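Cobalamin-binding protein (Desulfitobacterium hafniense, PDB 4JGI) binds methylcobalamin and probably serves as the corrinoid-carrying component of an O-demethylase system, passing methyl groups between partner proteins. Local coordinates at residues A[90-95]-A[116-121]; A[96-101]-A[124-129]; A[110-115]-A[198-203]; A[142-147]-A[171-176]; A[155-160]-A[188-193]. All blocks are in the same frame, centred on the assembly; numbering follows the deposited sequence.

The contacts all lie in the C-terminal cobalamin-binding part of the chain. Interaction 1 closes the first beta-alpha-beta unit by pairing the strands at 90-95 and 116-121. Interaction 2 crosses it and ties together the loops that follow these two strands. Interaction 3 starts in the helix between the strands and crosses both. It reaches the last helix at 198-203, closing a much longer loop. Interactions 4 and 5 are nested inside that loop and cross each other. Interaction 4 adds the strand pair 142-147 and 171-176 to the same sheet as interaction 1. Interaction 5 joins two helices packed on that sheet.

Interaction 1: residues A[90-95]-A[116-121]; sequences AKIVLA and SGFEVF
Lys-91, Ile-92 and Val-93 run parallel to Glu-119, Val-120 and Phe-121 as neighbouring strands. The strand axes come within 4.7 Å, at an angle of 30°. Ile-92 uses both backbone polar atoms: its N donates to Glu-119 O, and its O accepts from Phe-121 N at 2.8 Å. Glu-119 N to Ala-90 O and Leu-94 N to Phe-121 O extend the pattern at the two ends. A water accepts from Ala-90 N and gives a weak bond to Gly-117 O. The pairing closes a beta-alpha-beta unit of the Rossmann-like cobalamin-binding domain. Its helix, 104-115, ends in a Schellman motif with Gly-117 as the C-prime residue. On one sheet face, Lys-91 and Glu-119 lie side by side. The bend at chi4 (-66°) brings Lys-91 NZ to 3.0 Å from Glu-119 OE1, a salt bridge. Lys-91 CG sits in plane at the Phe-121 ring edge, 3.9 Å from CE1. On the other face, Ile-92 CD1 lies over the Phe-118 ring, 4.0 Å from its centroid, a CH-pi contact. Ala-90 CB meets CD2 and CE2 of that ring. Leu-94 CD2 packs 3.9 Å from Val-120 CG1, and Leu-94 also touches the bound cobalamin.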
# COMPACT_ATOMS: atom_id res chain seq x y z
N ALA A 90 3.38 -3.19 -10.69
CA ALA A 90 3.33 -4.40 -9.87
C ALA A 90 1.89 -4.60 -9.38
O ALA A 90 1.13 -3.65 -9.28
CB ALA A 90 4.25 -4.31 -8.71
N LYS A 91 1.53 -5.84 -9.18
CA LYS A 91 0.16 -6.21 -8.89
C LYS A 91 0.04 -6.71 -7.48
O LYS A 91 0.87 -7.44 -6.99
CB LYS A 91 -0.30 -7.28 -9.84
CG LYS A 91 -0.41 -6.94 -11.31
CD LYS A 91 -0.75 -8.22 -12.11
CE LYS A 91 -0.23 -8.13 -13.52
NZ LYS A 91 -0.92 -7.06 -14.26
N ILE A 92 -1.03 -6.29 -6.80
CA ILE A 92 -1.39 -6.72 -5.49
C ILE A 92 -2.79 -7.28 -5.46
O ILE A 92 -3.71 -6.64 -6.01
CB ILE A 92 -1.40 -5.58 -4.46
CG1 ILE A 92 -0.06 -4.90 -4.40
CG2 ILE A 92 -1.73 -6.14 -3.09
CD1 ILE A 92 0.07 -3.73 -3.46
N VAL A 93 -2.98 -8.52 -4.95
CA VAL A 93 -4.30 -9.04 -4.71
C VAL A 93 -4.56 -8.79 -3.23
O VAL A 93 -3.75 -9.20 -2.37
CB VAL A 93 -4.41 -10.55 -5.07
CG1 VAL A 93 -5.68 -11.13 -4.51
CG2 VAL A 93 -4.31 -10.77 -6.56
N LEU A 94 -5.64 -8.10 -2.94
CA LEU A 94 -5.94 -7.55 -1.60
C LEU A 94 -7.28 -8.02 -1.12
O LEU A 94 -8.23 -7.96 -1.87
CB LEU A 94 -5.89 -6.02 -1.69
CG LEU A 94 -6.17 -5.19 -0.44
CD1 LEU A 94 -5.12 -5.50 0.65
CD2 LEU A 94 -6.16 -3.68 -0.75
N ALA A 95 -7.40 -8.47 0.13
CA ALA A 95 -8.67 -8.91 0.69
C ALA A 95 -8.72 -8.81 2.15
O ALA A 95 -7.70 -8.98 2.84
CB ALA A 95 -8.81 -10.41 0.36
N SER A 116 0.57 4.85 -5.39
CA SER A 116 1.97 4.54 -5.46
C SER A 116 2.29 3.68 -6.64
O SER A 116 3.42 3.20 -6.71
CB SER A 116 2.36 3.78 -4.24
OG SER A 116 2.23 4.58 -3.07
N GLY A 117 1.36 3.55 -7.57
CA GLY A 117 1.56 2.88 -8.84
C GLY A 117 1.34 1.41 -8.87
O GLY A 117 1.72 0.76 -9.87
N PHE A 118 0.68 0.85 -7.85
CA PHE A 118 0.38 -0.57 -7.92
C PHE A 118 -0.96 -0.79 -8.61
O PHE A 118 -1.90 0.02 -8.43
CB PHE A 118 0.31 -1.22 -6.55
CG PHE A 118 1.62 -1.32 -5.80
CD1 PHE A 118 2.06 -0.28 -5.01
CD2 PHE A 118 2.44 -2.43 -5.95
CE1 PHE A 118 3.26 -0.34 -4.36
CE2 PHE A 118 3.68 -2.47 -5.28
CZ PHE A 118 4.09 -1.41 -4.53
N GLU A 119 -1.13 -1.90 -9.32
CA GLU A 119 -2.45 -2.36 -9.79
C GLU A 119 -3.03 -3.25 -8.69
O GLU A 119 -2.39 -4.27 -8.32
CB GLU A 119 -2.33 -3.13 -11.06
CG GLU A 119 -3.68 -3.67 -11.53
CD GLU A 119 -3.65 -4.28 -12.94
OE1 GLU A 119 -2.58 -4.77 -13.34
OE2 GLU A 119 -4.75 -4.32 -13.58
N VAL A 120 -4.13 -2.82 -8.07
CA VAL A 120 -4.64 -3.46 -6.93
C VAL A 120 -5.95 -4.16 -7.33
O VAL A 120 -6.91 -3.51 -7.85
CB VAL A 120 -4.84 -2.46 -5.78
CG1 VAL A 120 -5.48 -3.16 -4.60
CG2 VAL A 120 -3.51 -1.77 -5.38
N PHE A 121 -6.01 -5.45 -7.09
CA PHE A 121 -7.22 -6.26 -7.25
C PHE A 121 -7.86 -6.44 -5.86
O PHE A 121 -7.44 -7.30 -5.06
CB PHE A 121 -6.92 -7.58 -7.89
CG PHE A 121 -6.23 -7.48 -9.21
CD1 PHE A 121 -4.87 -7.34 -9.33
CD2 PHE A 121 -7.00 -7.49 -10.40
CE1 PHE A 121 -4.24 -7.21 -10.55
CE2 PHE A 121 -6.38 -7.34 -11.65
CZ PHE A 121 -4.99 -7.23 -11.70
O HOH W 1 4.60 -0.88 -9.85

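Interaction 2: residues A[96-101]-A[124-129]; sequences TVEGDL and GIDVPV
Asp-126 OD1 accepts a short, nearly straight hydrogen bond from Gly-99 N, at 2.6 Å. CG of Asp-126 is anti to its backbone N (chi1 -166°), and from there OD1 reaches back to Gly-99 N. Gly-99 lies at positive phi inside a type II beta turn from Val-97 to Asp-100. The same aspartate holds the far end of the turn: Asp-126 N donates to Asp-100 O at 3.0 Å, though the bond is clearly bent (134°). Thr-96 is bonded on both backbone sides. Thr-96 N reaches Gly-124 O at 3.0 Å, and Thr-96 O accepts from Val-127 N. Around these bonds lie a few side-chain contacts. Leu-101 CD2 meets Ile-125 CD1 at 3.8 Å and also rests near Asp-126 CB. The Glu-98 side chain crosses Pro-128 at about a right angle, with Glu-98 OE1 3.4 Å from Pro-128 CA. The turn leads into the Asp-x-His-x-x-Gly signature of cobalamin-binding domains. Asp-100 OD1 bonds to ND1 of His-102, the axial ligand of the cobalt, so Asp-100 is second-shell to the cobalt and probably helps to orient the histidine; it also touches the cobalamin. Its OD2 accepts from Val-149 N and Leu-150 N. The loops follow strands 91-96 and 119-122. Val-97 packs on strand 143-147, and Val-97 and Val-129 both pack on helix 151-166.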
# COMPACT_ATOMS: atom_id res chain seq x y z
N THR A 96 -9.91 -8.53 2.67
CA THR A 96 -10.21 -8.79 4.02
C THR A 96 -10.73 -10.24 4.04
O THR A 96 -11.63 -10.58 3.29
CB THR A 96 -11.20 -7.78 4.61
OG1 THR A 96 -10.58 -6.47 4.72
CG2 THR A 96 -11.71 -8.26 5.94
N VAL A 97 -10.10 -11.07 4.85
CA VAL A 97 -10.28 -12.51 4.77
C VAL A 97 -11.56 -13.01 5.43
O VAL A 97 -12.21 -12.34 6.17
CB VAL A 97 -9.08 -13.19 5.44
CG1 VAL A 97 -7.78 -12.89 4.72
CG2 VAL A 97 -8.96 -12.92 6.93
N GLU A 98 -11.85 -14.27 5.14
CA GLU A 98 -13.01 -14.94 5.58
C GLU A 98 -13.09 -14.82 7.14
O GLU A 98 -12.16 -15.09 7.92
CB GLU A 98 -13.01 -16.41 5.10
CG GLU A 98 -14.28 -17.19 5.53
CD GLU A 98 -14.54 -18.45 4.75
OE1 GLU A 98 -14.90 -18.40 3.62
OE2 GLU A 98 -14.37 -19.54 5.35
N GLY A 99 -14.27 -14.42 7.56
CA GLY A 99 -14.58 -14.30 8.98
C GLY A 99 -14.60 -12.86 9.40
O GLY A 99 -15.06 -12.58 10.50
N ASP A 100 -14.13 -11.96 8.50
CA ASP A 100 -13.97 -10.57 8.83
C ASP A 100 -14.68 -9.60 7.92
O ASP A 100 -14.69 -9.70 6.72
CB ASP A 100 -12.48 -10.26 8.92
CG ASP A 100 -12.14 -9.31 10.04
OD1 ASP A 100 -12.51 -8.11 9.87
OD2 ASP A 100 -11.54 -9.70 11.08
N LEU A 101 -15.29 -8.56 8.55
CA LEU A 101 -16.00 -7.52 7.79
C LEU A 101 -15.32 -6.14 7.89
O LEU A 101 -15.89 -5.11 7.36
CB LEU A 101 -17.44 -7.37 8.29
CG LEU A 101 -18.21 -8.67 8.19
CD1 LEU A 101 -19.60 -8.43 8.75
CD2 LEU A 101 -18.37 -9.20 6.80
N GLY A 124 -12.54 -7.32 -1.71
CA GLY A 124 -13.55 -6.91 -0.73
C GLY A 124 -13.43 -7.56 0.63
O GLY A 124 -12.33 -7.81 1.09
N ILE A 125 -14.54 -7.89 1.28
CA ILE A 125 -14.55 -8.45 2.67
C ILE A 125 -15.03 -9.91 2.76
O ILE A 125 -15.73 -10.34 1.80
CB ILE A 125 -15.38 -7.57 3.62
CG1 ILE A 125 -16.83 -7.47 3.18
CG2 ILE A 125 -14.82 -6.15 3.61
CD1 ILE A 125 -17.68 -6.65 4.10
N ASP A 126 -14.79 -10.52 3.88
CA ASP A 126 -15.16 -11.89 4.16
C ASP A 126 -14.83 -12.82 3.06
O ASP A 126 -15.59 -13.67 2.75
CB ASP A 126 -16.62 -11.92 4.54
CG ASP A 126 -17.04 -13.28 5.19
OD1 ASP A 126 -16.26 -14.00 5.87
OD2 ASP A 126 -18.19 -13.60 5.02
N VAL A 127 -13.67 -12.68 2.47
CA VAL A 127 -13.35 -13.32 1.20
C VAL A 127 -12.84 -14.75 1.44
O VAL A 127 -11.87 -14.96 2.15
CB VAL A 127 -12.29 -12.61 0.39
CG1 VAL A 127 -12.02 -13.28 -0.92
CG2 VAL A 127 -12.69 -11.16 0.16
N PRO A 128 -13.52 -15.75 0.88
CA PRO A 128 -13.05 -17.14 1.10
C PRO A 128 -11.64 -17.42 0.55
O PRO A 128 -11.24 -16.81 -0.44
CB PRO A 128 -14.04 -17.97 0.29
CG PRO A 128 -15.28 -17.08 0.20
CD PRO A 128 -14.74 -15.70 0.08
N VAL A 129 -10.93 -18.26 1.27
CA VAL A 129 -9.62 -18.74 0.84
C VAL A 129 -9.58 -19.10 -0.61
O VAL A 129 -8.69 -18.68 -1.40
CB VAL A 129 -9.16 -19.89 1.72
CG1 VAL A 129 -7.91 -20.47 1.14
CG2 VAL A 129 -8.95 -19.43 3.17

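Interaction 3: residues A[110-115]-A[198-203]; sequences RTMAEA and NAADGV
The helix turn with Met-112 and Ala-113 passes the one with Ala-199, Ala-200 and Val-203, the two axes 9.3 Å apart at closest and 35° from parallel. Met-112 carries most of the contact. Its CG is anti to the carbonyl carbon (chi1 -66°), and the chain beyond is extended. Met-112 SD arrives over the first turn of the other helix, 3.6 Å from Ala-200 N and 3.8 Å from Ala-199 CB. The methyl Met-112 CE goes on to Ala-200 CB, at 4.0 Å. At the root of the same side chain, Met-112 CB meets Val-203 CG2 at 3.6 Å. Val-203 CG2 also lies 4.1 Å from Ala-113 N. The turn under the sulfur is capped by Asn-198. Asn-198 OD1 accepts from Asp-201 N at 3.0 Å, with the donor above the carbonyl plane, and more weakly from Ala-200 N. Asn-198 ND2 is bonded to Asp-54 of helix 32-54, and Ala-199 N donates to the bound cobalamin. Met-46 and Leu-63, from helices 32-54 and 60-77, also touch Met-112. No hydrogen bond joins the two segments. The side-chain contacts are apolar, with the sulfur resting against backbone at the helix start. With only CB on Ala-199 and Ala-200, the extended methionine lies close to the helix start that binds the cofactor.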
# COMPACT_ATOMS: atom_id res chain seq x y z
N ARG A 110 -5.36 0.37 0.23
CA ARG A 110 -5.69 0.29 -1.16
C ARG A 110 -5.46 1.65 -1.82
O ARG A 110 -4.85 1.74 -2.91
CB ARG A 110 -7.17 -0.14 -1.33
CG ARG A 110 -7.61 -0.19 -2.76
CD ARG A 110 -9.11 -0.41 -2.83
NE ARG A 110 -9.86 0.71 -2.26
CZ ARG A 110 -11.15 0.69 -1.89
NH1 ARG A 110 -11.86 -0.42 -1.86
NH2 ARG A 110 -11.70 1.82 -1.42
N THR A 111 -5.90 2.74 -1.18
CA THR A 111 -5.78 4.06 -1.79
C THR A 111 -4.28 4.41 -1.89
O THR A 111 -3.86 4.92 -2.94
CB THR A 111 -6.52 5.10 -0.97
OG1 THR A 111 -7.92 4.69 -0.89
CG2 THR A 111 -6.34 6.51 -1.57
N MET A 112 -3.49 4.18 -0.85
CA MET A 112 -2.04 4.50 -0.88
C MET A 112 -1.34 3.66 -1.92
O MET A 112 -0.50 4.17 -2.63
CB MET A 112 -1.40 4.33 0.47
CG MET A 112 -1.93 5.33 1.49
SD MET A 112 -1.10 4.89 3.02
CE MET A 112 -1.52 6.28 4.06
N ALA A 113 -1.72 2.40 -2.04
CA ALA A 113 -1.03 1.51 -2.98
C ALA A 113 -1.32 1.88 -4.43
O ALA A 113 -0.42 1.93 -5.28
CB ALA A 113 -1.46 0.07 -2.72
N GLU A 114 -2.59 2.22 -4.72
CA GLU A 114 -3.02 2.70 -6.02
C GLU A 114 -2.27 4.02 -6.38
O GLU A 114 -1.80 4.14 -7.48
CB GLU A 114 -4.57 2.81 -6.12
CG GLU A 114 -5.19 1.43 -6.21
CD GLU A 114 -6.75 1.45 -6.38
OE1 GLU A 114 -7.40 2.41 -5.85
OE2 GLU A 114 -7.32 0.50 -7.01
N ALA A 115 -2.17 4.91 -5.43
CA ALA A 115 -1.48 6.16 -5.63
C ALA A 115 0.02 5.99 -5.80
O ALA A 115 0.68 6.89 -6.29
CB ALA A 115 -1.74 7.10 -4.46
N ASN A 198 1.11 0.36 9.89
CA ASN A 198 0.16 1.27 9.43
C ASN A 198 0.25 1.19 7.92
O ASN A 198 1.20 0.61 7.37
CB ASN A 198 0.29 2.68 9.94
CG ASN A 198 1.53 3.35 9.47
OD1 ASN A 198 1.68 3.59 8.28
ND2 ASN A 198 2.48 3.65 10.40
N ALA A 199 -0.72 1.71 7.24
CA ALA A 199 -0.84 1.53 5.84
C ALA A 199 0.32 2.14 5.06
O ALA A 199 0.73 1.60 4.02
CB ALA A 199 -2.14 2.11 5.33
N ALA A 200 0.84 3.25 5.55
CA ALA A 200 1.98 3.86 4.85
C ALA A 200 3.26 3.00 5.01
O ALA A 200 4.01 2.85 4.03
CB ALA A 200 2.16 5.27 5.39
N ASP A 201 3.47 2.46 6.21
CA ASP A 201 4.53 1.48 6.39
C ASP A 201 4.35 0.29 5.46
O ASP A 201 5.30 -0.21 4.85
CB ASP A 201 4.55 1.00 7.82
CG ASP A 201 5.62 -0.02 8.10
OD1 ASP A 201 6.79 0.37 7.98
OD2 ASP A 201 5.27 -1.17 8.53
N GLY A 202 3.09 -0.16 5.28
CA GLY A 202 2.86 -1.28 4.37
C GLY A 202 3.26 -0.96 2.95
O GLY A 202 3.83 -1.82 2.22
N VAL A 203 2.97 0.26 2.46
CA VAL A 203 3.38 0.64 1.12
C VAL A 203 4.89 0.63 0.98
O VAL A 203 5.42 0.21 -0.05
CB VAL A 203 2.80 1.98 0.69
CG1 VAL A 203 3.36 2.43 -0.62
CG2 VAL A 203 1.31 1.90 0.62

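Interaction 4: residues A[142-147]-A[171-176]; sequences EIVGLS and NDLKVI
The beta-alpha-beta unit of strand 143-147, helix 151-166 and strand 174-178 is closed where Ile-143, Val-144 and Gly-145 pair in parallel with Lys-174, Val-175 and Ile-176. The strand axes approach to 4.7 Å. Val-144 bonds on both sides: its N donates to Lys-174 O, and its O accepts from Ile-176 N, each at 2.9 Å. Lys-174 N to Glu-142 O and Leu-146 N to Ile-176 O complete the set. Ile-176 O, which accepts from Leu-146 N, also has a CA-H...O contact from Gly-145 CA at 3.2 Å. On one face, Ile-143 and Ile-176 point the same way, side by side, with their CG2 methyls 3.9 Å apart. Ile-176 CG2 falls between its own backbone N and carbonyl carbon, and also sits 3.9 Å from Gly-145 CA. On the other face, Val-144 CG2 meets Leu-173 CD2 at 3.9 Å. Leu-173 CG lies between the backbone N and the carbonyl carbon (chi1 52°), and from there CD2 reaches the valine. Trp-209 covers the isoleucine face, while Val-136 covers Val-144 and Leu-173. Ser-147, at the strand end, bonds through OG to N3B of the cobalamin. The paired backbone satisfies polar groups within a mostly buried, aliphatic sheet. Gly-145 has no side chain and lies in the cofactor pocket, which probably helps the cobalamin to pass close to the strand.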
# COMPACT_ATOMS: atom_id res chain seq x y z
N GLU A 142 2.52 -9.98 -7.77
CA GLU A 142 3.75 -9.96 -6.96
C GLU A 142 3.52 -10.10 -5.46
O GLU A 142 4.36 -10.60 -4.71
CB GLU A 142 4.46 -8.64 -7.20
CG GLU A 142 5.20 -8.44 -8.54
CD GLU A 142 4.41 -8.37 -9.86
OE1 GLU A 142 3.23 -7.99 -9.94
OE2 GLU A 142 5.01 -8.72 -10.90
N ILE A 143 2.39 -9.55 -5.00
CA ILE A 143 2.04 -9.40 -3.58
C ILE A 143 0.59 -9.81 -3.33
O ILE A 143 -0.31 -9.49 -4.14
CB ILE A 143 2.22 -7.94 -3.12
CG1 ILE A 143 3.65 -7.47 -3.38
CG2 ILE A 143 1.84 -7.79 -1.64
CD1 ILE A 143 3.92 -5.98 -3.27
N VAL A 144 0.40 -10.53 -2.24
CA VAL A 144 -0.92 -10.79 -1.68
C VAL A 144 -1.00 -10.08 -0.34
O VAL A 144 -0.13 -10.26 0.50
CB VAL A 144 -1.19 -12.26 -1.49
CG1 VAL A 144 -2.58 -12.49 -0.85
CG2 VAL A 144 -1.16 -12.96 -2.83
N GLY A 145 -2.00 -9.20 -0.19
CA GLY A 145 -2.20 -8.46 1.07
C GLY A 145 -3.52 -8.90 1.70
O GLY A 145 -4.57 -8.94 1.02
N LEU A 146 -3.43 -9.27 2.96
CA LEU A 146 -4.51 -9.83 3.71
C LEU A 146 -4.78 -8.98 4.96
O LEU A 146 -3.85 -8.67 5.72
CB LEU A 146 -4.24 -11.25 4.18
CG LEU A 146 -3.85 -12.24 3.07
CD1 LEU A 146 -3.42 -13.58 3.65
CD2 LEU A 146 -4.89 -12.40 2.04
N SER A 147 -6.04 -8.62 5.14
CA SER A 147 -6.54 -7.85 6.31
C SER A 147 -7.44 -8.70 7.20
O SER A 147 -8.25 -9.43 6.71
CB SER A 147 -7.29 -6.58 5.80
OG SER A 147 -7.59 -5.65 6.86
N ASN A 171 5.94 -19.44 -3.27
CA ASN A 171 7.34 -19.03 -3.32
C ASN A 171 7.59 -17.98 -4.35
O ASN A 171 8.65 -17.42 -4.38
CB ASN A 171 8.19 -20.24 -3.64
CG ASN A 171 8.22 -21.23 -2.52
OD1 ASN A 171 8.10 -20.89 -1.35
ND2 ASN A 171 8.35 -22.50 -2.90
N ASP A 172 6.65 -17.73 -5.25
CA ASP A 172 6.81 -16.70 -6.23
C ASP A 172 6.03 -15.41 -5.94
O ASP A 172 5.86 -14.56 -6.84
CB ASP A 172 6.49 -17.26 -7.61
CG ASP A 172 7.57 -18.26 -8.10
OD1 ASP A 172 8.77 -17.89 -8.14
OD2 ASP A 172 7.22 -19.42 -8.43
N LEU A 173 5.59 -15.25 -4.71
CA LEU A 173 4.97 -13.98 -4.33
C LEU A 173 5.34 -13.65 -2.90
O LEU A 173 5.86 -14.46 -2.16
CB LEU A 173 3.47 -14.01 -4.52
CG LEU A 173 2.77 -15.19 -3.88
CD1 LEU A 173 2.51 -14.90 -2.41
CD2 LEU A 173 1.43 -15.39 -4.55
N LYS A 174 5.02 -12.43 -2.47
CA LYS A 174 5.23 -12.02 -1.14
C LYS A 174 3.83 -11.83 -0.51
O LYS A 174 2.94 -11.35 -1.19
CB LYS A 174 5.94 -10.68 -1.17
CG LYS A 174 7.37 -10.78 -1.70
CD LYS A 174 8.25 -11.51 -0.74
CE LYS A 174 9.69 -11.59 -1.29
NZ LYS A 174 10.49 -12.17 -0.21
N VAL A 175 3.71 -12.14 0.76
CA VAL A 175 2.48 -12.01 1.54
C VAL A 175 2.68 -10.97 2.62
O VAL A 175 3.58 -11.09 3.44
CB VAL A 175 2.03 -13.30 2.19
CG1 VAL A 175 0.75 -13.10 2.97
CG2 VAL A 175 1.80 -14.36 1.08
N ILE A 176 1.84 -9.93 2.62
CA ILE A 176 1.84 -8.91 3.68
C ILE A 176 0.47 -8.97 4.38
O ILE A 176 -0.56 -9.06 3.72
CB ILE A 176 2.21 -7.52 3.15
CG1 ILE A 176 2.35 -6.53 4.32
CG2 ILE A 176 1.21 -6.99 2.14
CD1 ILE A 176 2.95 -5.21 3.89

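Interaction 5: residues A[155-160]-A[188-193]; sequences DSMRET and QRVGAD
Asp-155 begins the contact with a long salt bridge, its OD1 3.9 Å from Arg-189 NH1. OD1 comes at the edge of the guanidinium, near its plane, while the carboxylate and guanidinium planes stand 87° apart. Asp-155 OD1 also forms a salt bridge within its own helix, 3.6 Å from Arg-158 NH2, so one carboxylate probably offsets two positive groups. Next, Ser-156 OG bonds to Glu-98 O in the loop of interaction 2. Met-157 CB then packs against both methyls of Val-190, at 3.8 Å from CG1 and also from CG2. The rest of the methionine leads away, toward Leu-146 and Ile-177 of the sheet. Arg-158 brings the backbones close: its CA is 4.2 Å from Val-190 CA. Its CG is anti to the backbone N (chi1 -179°), and the aliphatic chain runs beside the end of the other helix. Arg-158 CD lies 3.5 Å from Arg-189 O. At Thr-160, N and OG1 both donate to Ser-156 O, from opposite faces of its plane. The second helix stops just past the contact. Gly-191, at positive phi, is the C-prime residue of a Schellman motif, and the chain turns toward strand 194-195. Two helices, 151-166 and 184-190, thus pack next to each other on one face of a parallel sheet, as in Rossmann-like alpha/beta domains.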
# COMPACT_ATOMS: atom_id res chain seq x y z
N ASP A 155 -6.79 -16.97 11.66
CA ASP A 155 -6.78 -18.34 11.15
C ASP A 155 -6.95 -18.44 9.62
O ASP A 155 -6.22 -19.22 8.94
CB ASP A 155 -7.84 -19.18 11.87
CG ASP A 155 -7.49 -19.43 13.30
OD1 ASP A 155 -6.31 -19.23 13.64
OD2 ASP A 155 -8.42 -19.72 14.08
N SER A 156 -7.89 -17.70 9.03
CA SER A 156 -8.09 -17.73 7.61
C SER A 156 -6.84 -17.21 6.87
O SER A 156 -6.57 -17.62 5.76
CB SER A 156 -9.29 -16.89 7.15
OG SER A 156 -10.49 -17.32 7.69
N MET A 157 -6.13 -16.25 7.45
CA MET A 157 -4.85 -15.80 6.87
C MET A 157 -3.88 -16.98 6.74
O MET A 157 -3.24 -17.16 5.69
CB MET A 157 -4.17 -14.68 7.61
CG MET A 157 -4.88 -13.36 7.67
SD MET A 157 -3.96 -12.20 8.69
CE MET A 157 -4.93 -10.69 8.56
N ARG A 158 -3.75 -17.74 7.82
CA ARG A 158 -2.87 -18.92 7.82
C ARG A 158 -3.35 -19.93 6.81
O ARG A 158 -2.52 -20.47 6.05
CB ARG A 158 -2.85 -19.52 9.21
CG ARG A 158 -1.93 -20.75 9.28
CD ARG A 158 -1.78 -21.36 10.66
NE ARG A 158 -3.04 -21.42 11.36
CZ ARG A 158 -4.07 -22.20 11.05
NH1 ARG A 158 -4.00 -23.10 10.06
NH2 ARG A 158 -5.18 -22.08 11.77
N GLU A 159 -4.65 -20.18 6.76
CA GLU A 159 -5.17 -21.05 5.75
C GLU A 159 -4.93 -20.64 4.30
O GLU A 159 -4.68 -21.46 3.39
CB GLU A 159 -6.66 -21.25 5.96
CG GLU A 159 -6.95 -21.94 7.29
CD GLU A 159 -8.42 -21.84 7.70
OE1 GLU A 159 -9.20 -21.11 7.00
OE2 GLU A 159 -8.79 -22.49 8.70
N THR A 160 -4.99 -19.32 4.05
CA THR A 160 -4.71 -18.78 2.72
C THR A 160 -3.23 -19.03 2.32
O THR A 160 -2.94 -19.50 1.20
CB THR A 160 -4.97 -17.28 2.68
OG1 THR A 160 -6.33 -17.04 3.03
CG2 THR A 160 -4.71 -16.70 1.32
N GLN A 188 4.50 -14.53 12.02
CA GLN A 188 5.07 -15.89 12.11
C GLN A 188 4.05 -17.05 12.11
O GLN A 188 4.25 -18.04 11.40
CB GLN A 188 5.91 -15.98 13.35
CG GLN A 188 7.15 -15.13 13.16
CD GLN A 188 8.05 -15.65 12.04
OE1 GLN A 188 8.34 -16.84 11.99
NE2 GLN A 188 8.49 -14.75 11.12
N ARG A 189 2.96 -16.89 12.82
CA ARG A 189 1.96 -17.94 12.88
C ARG A 189 1.26 -18.13 11.51
O ARG A 189 0.96 -19.23 11.05
CB ARG A 189 0.91 -17.65 13.95
CG ARG A 189 -0.07 -18.81 14.16
CD ARG A 189 -0.74 -18.72 15.54
NE ARG A 189 -1.07 -17.33 15.90
CZ ARG A 189 -2.19 -16.68 15.57
NH1 ARG A 189 -3.16 -17.27 14.86
NH2 ARG A 189 -2.35 -15.42 15.95
N VAL A 190 1.04 -17.03 10.83
CA VAL A 190 0.44 -17.03 9.53
C VAL A 190 1.36 -17.57 8.45
O VAL A 190 0.89 -18.17 7.46
CB VAL A 190 -0.11 -15.60 9.17
CG1 VAL A 190 -0.43 -15.45 7.70
CG2 VAL A 190 -1.28 -15.29 10.05
N GLY A 191 2.66 -17.30 8.57
CA GLY A 191 3.54 -17.65 7.51
C GLY A 191 3.74 -16.57 6.49
O GLY A 191 4.20 -16.80 5.38
N ALA A 192 3.41 -15.31 6.86
CA ALA A 192 3.62 -14.17 5.97
C ALA A 192 5.04 -13.71 5.84
O ALA A 192 5.87 -14.03 6.72
CB ALA A 192 2.70 -13.01 6.40
N ASP A 193 5.33 -12.89 4.86
CA ASP A 193 6.64 -12.31 4.72
C ASP A 193 6.84 -11.07 5.59
O ASP A 193 7.93 -10.85 6.10
CB ASP A 193 6.93 -11.97 3.25
CG ASP A 193 6.99 -13.22 2.42
OD1 ASP A 193 7.95 -13.97 2.61
OD2 ASP A 193 6.11 -13.46 1.61